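Local structure of probable uracil-DNA glycosylase (5X55) at residues P132-F137 with L178-I183. The protein is a probable viral uracil-DNA glycosylase of the UDG-like superfamily, an alpha/beta protein built round a four-stranded parallel sheet. Sequence-based numbering, arbitrary orientation.
Sequences PEWFDF and LPPGKI
Trp134 reaches across to the loop of Leu178, Pro179 and Pro180 and meets it with both its polar N-H and one flat face. The indole NE1 donates a hydrogen bond to Leu178 O, 2.8 Å away, moderately bent at 151° on the hydrogen. The oxygen sits at the ring edge, close to the indole plane, whereas the donor is tilted 28° from the plane of the carbonyl. Over one face lies Pro180, whose CD makes a CH-pi contact 3.6 Å from the centroid of the five-membered ring. Proline CD is bonded to the imide nitrogen, so its hydrogens are probably slightly positive and suit the electron-rich indole. Pro180 CB continues the cover over the six-membered ring, 3.8 Å from Trp134 CH2. At the edge of that ring Ile183 CD1 touches CZ2 at 3.9 Å, the two side chains crossing at about a right angle.

Beside the indole, Glu133 and Pro179 lie side by side and point the same way, their CB atoms 3.6 Å apart. The aliphatic part of the glutamate packs on the proline, and the bend at chi2 (84°) keeps CD close to Pro179 CB, in a residue exposed to solvent.

Leu178 has just left helix 173-177, and two prolines follow it. Lys182 N to Pro179 O and Ile183 N to Pro180 O hold the short 3-10 segment 180-182, which leads on to strand 185-189. Leu279 and Leu283 of helix 273-286 also touch Trp134, and Leu283 touches Ile183.

The buried indole thus has its one N-H satisfied by a backbone carbonyl, while its carbon surface packs on proline and isoleucine; a directional bond and apolar contact together probably limit the rotation of the ring and join the segment that runs into helix 135-142 to the loop before strand 185-189 of the parallel sheet.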
loop_
_atom_site.group_PDB
_atom_site.type_symbol
_atom_site.label_atom_id
_atom_site.label_comp_id
_atom_site.label_asym_id
_atom_site.label_seq_id
_atom_site.Cartn_x
_atom_site.Cartn_y
_atom_site.Cartn_z
ATOM N N PRO A 132 1.698 7.020 17.330
ATOM C CA PRO A 132 0.581 7.642 18.072
ATOM C C PRO A 132 -0.288 8.584 17.253
ATOM O O PRO A 132 -1.485 8.725 17.559
ATOM C CB PRO A 132 1.294 8.403 19.200
ATOM C CG PRO A 132 2.626 7.781 19.324
ATOM C CD PRO A 132 3.005 7.288 17.958
ATOM N N GLU A 133 0.269 9.245 16.235
ATOM C CA GLU A 133 -0.530 10.141 15.396
ATOM C C GLU A 133 -1.696 9.446 14.687
ATOM O O GLU A 133 -2.544 10.141 14.122
ATOM C CB GLU A 133 0.353 10.822 14.344
ATOM C CG GLU A 133 1.491 11.694 14.906
ATOM C CD GLU A 133 2.750 10.907 15.275
ATOM O OE1 GLU A 133 2.636 9.721 15.642
ATOM O OE2 GLU A 133 3.864 11.479 15.191
ATOM N N TRP A 134 -1.764 8.109 14.689
ATOM C CA TRP A 134 -2.881 7.402 14.081
ATOM C C TRP A 134 -3.940 6.981 15.092
ATOM O O TRP A 134 -5.010 6.508 14.681
ATOM C CB TRP A 134 -2.387 6.159 13.322
ATOM C CG TRP A 134 -1.706 6.457 11.999
ATOM C CD1 TRP A 134 -0.361 6.489 11.752
ATOM C CD2 TRP A 134 -2.352 6.748 10.741
ATOM N NE1 TRP A 134 -0.130 6.783 10.421
ATOM C CE2 TRP A 134 -1.335 6.948 9.784
ATOM C CE3 TRP A 134 -3.686 6.866 10.339
ATOM C CZ2 TRP A 134 -1.613 7.267 8.453
ATOM C CZ3 TRP A 134 -3.965 7.170 8.997
ATOM C CH2 TRP A 134 -2.934 7.366 8.075
ATOM N N PHE A 135 -3.678 7.150 16.397
ATOM C CA PHE A 135 -4.604 6.630 17.402
ATOM C C PHE A 135 -5.987 7.256 17.250
ATOM O O PHE A 135 -7.006 6.567 17.385
ATOM C CB PHE A 135 -4.043 6.849 18.815
ATOM C CG PHE A 135 -2.835 5.970 19.152
ATOM C CD1 PHE A 135 -2.422 4.952 18.291
ATOM C CD2 PHE A 135 -2.119 6.162 20.340
ATOM C CE1 PHE A 135 -1.311 4.152 18.595
ATOM C CE2 PHE A 135 -1.007 5.366 20.657
ATOM C CZ PHE A 135 -0.599 4.360 19.786
ATOM N N ASP A 136 -6.044 8.545 16.907
ATOM C CA ASP A 136 -7.334 9.190 16.687
ATOM C C ASP A 136 -8.098 8.494 15.573
ATOM O O ASP A 136 -9.260 8.103 15.755
ATOM C CB ASP A 136 -7.146 10.681 16.387
ATOM C CG ASP A 136 -6.882 11.498 17.660
ATOM O OD1 ASP A 136 -6.428 10.902 18.665
ATOM O OD2 ASP A 136 -7.126 12.727 17.666
ATOM N N PHE A 137 -7.444 8.272 14.427
ATOM C CA PHE A 137 -8.117 7.523 13.377
ATOM C C PHE A 137 -8.547 6.165 13.901
ATOM O O PHE A 137 -9.695 5.747 13.705
ATOM C CB PHE A 137 -7.220 7.367 12.149
ATOM C CG PHE A 137 -7.658 6.270 11.227
ATOM C CD1 PHE A 137 -8.771 6.433 10.409
ATOM C CD2 PHE A 137 -6.976 5.075 11.186
ATOM C CE1 PHE A 137 -9.185 5.434 9.562
ATOM C CE2 PHE A 137 -7.386 4.064 10.349
ATOM C CZ PHE A 137 -8.503 4.244 9.528
ATOM N N LEU A 178 4.750 6.481 8.622
ATOM C CA LEU A 178 4.249 7.805 8.228
ATOM C C LEU A 178 3.043 8.241 9.028
ATOM O O LEU A 178 1.939 7.701 8.813
ATOM C CB LEU A 178 3.868 7.816 6.756
ATOM C CG LEU A 178 4.927 8.139 5.722
ATOM C CD1 LEU A 178 4.249 8.176 4.346
ATOM C CD2 LEU A 178 5.561 9.463 6.098
ATOM N N PRO A 179 3.163 9.227 9.910
ATOM C CA PRO A 179 1.966 9.849 10.463
ATOM C C PRO A 179 1.140 10.463 9.360
ATOM O O PRO A 179 1.673 10.865 8.302
ATOM C CB PRO A 179 2.527 10.907 11.425
ATOM C CG PRO A 179 3.931 11.110 11.012
ATOM C CD PRO A 179 4.400 9.812 10.457
ATOM N N PRO A 180 -0.186 10.541 9.532
ATOM C CA PRO A 180 -1.042 11.038 8.437
ATOM C C PRO A 180 -0.666 12.431 7.959
ATOM O O PRO A 180 -0.760 12.718 6.758
ATOM C CB PRO A 180 -2.455 11.008 9.040
ATOM C CG PRO A 180 -2.275 10.892 10.511
ATOM C CD PRO A 180 -0.939 10.241 10.762
ATOM N N GLY A 181 -0.213 13.300 8.865
ATOM C CA GLY A 181 0.164 14.655 8.494
ATOM C C GLY A 181 1.401 14.751 7.633
ATOM O O GLY A 181 1.705 15.835 7.126
ATOM N N LYS A 182 2.116 13.648 7.441
ATOM C CA LYS A 182 3.307 13.644 6.617
ATOM C C LYS A 182 3.106 12.928 5.298
ATOM O O LYS A 182 4.038 12.858 4.499
ATOM C CB LYS A 182 4.456 13.011 7.403
ATOM C CG LYS A 182 4.677 13.732 8.728
ATOM C CD LYS A 182 5.392 15.050 8.468
ATOM C CE LYS A 182 6.888 14.861 8.434
ATOM N NZ LYS A 182 7.552 15.382 7.190
ATOM N N ILE A 183 1.914 12.404 5.045
ATOM C CA ILE A 183 1.617 11.803 3.757
ATOM C C ILE A 183 1.600 12.883 2.686
ATOM O O ILE A 183 0.937 13.915 2.838
ATOM C CB ILE A 183 0.270 11.067 3.813
ATOM C CG1 ILE A 183 0.401 9.808 4.669
ATOM C CG2 ILE A 183 -0.231 10.751 2.413
ATOM C CD1 ILE A 183 -0.900 9.351 5.276
#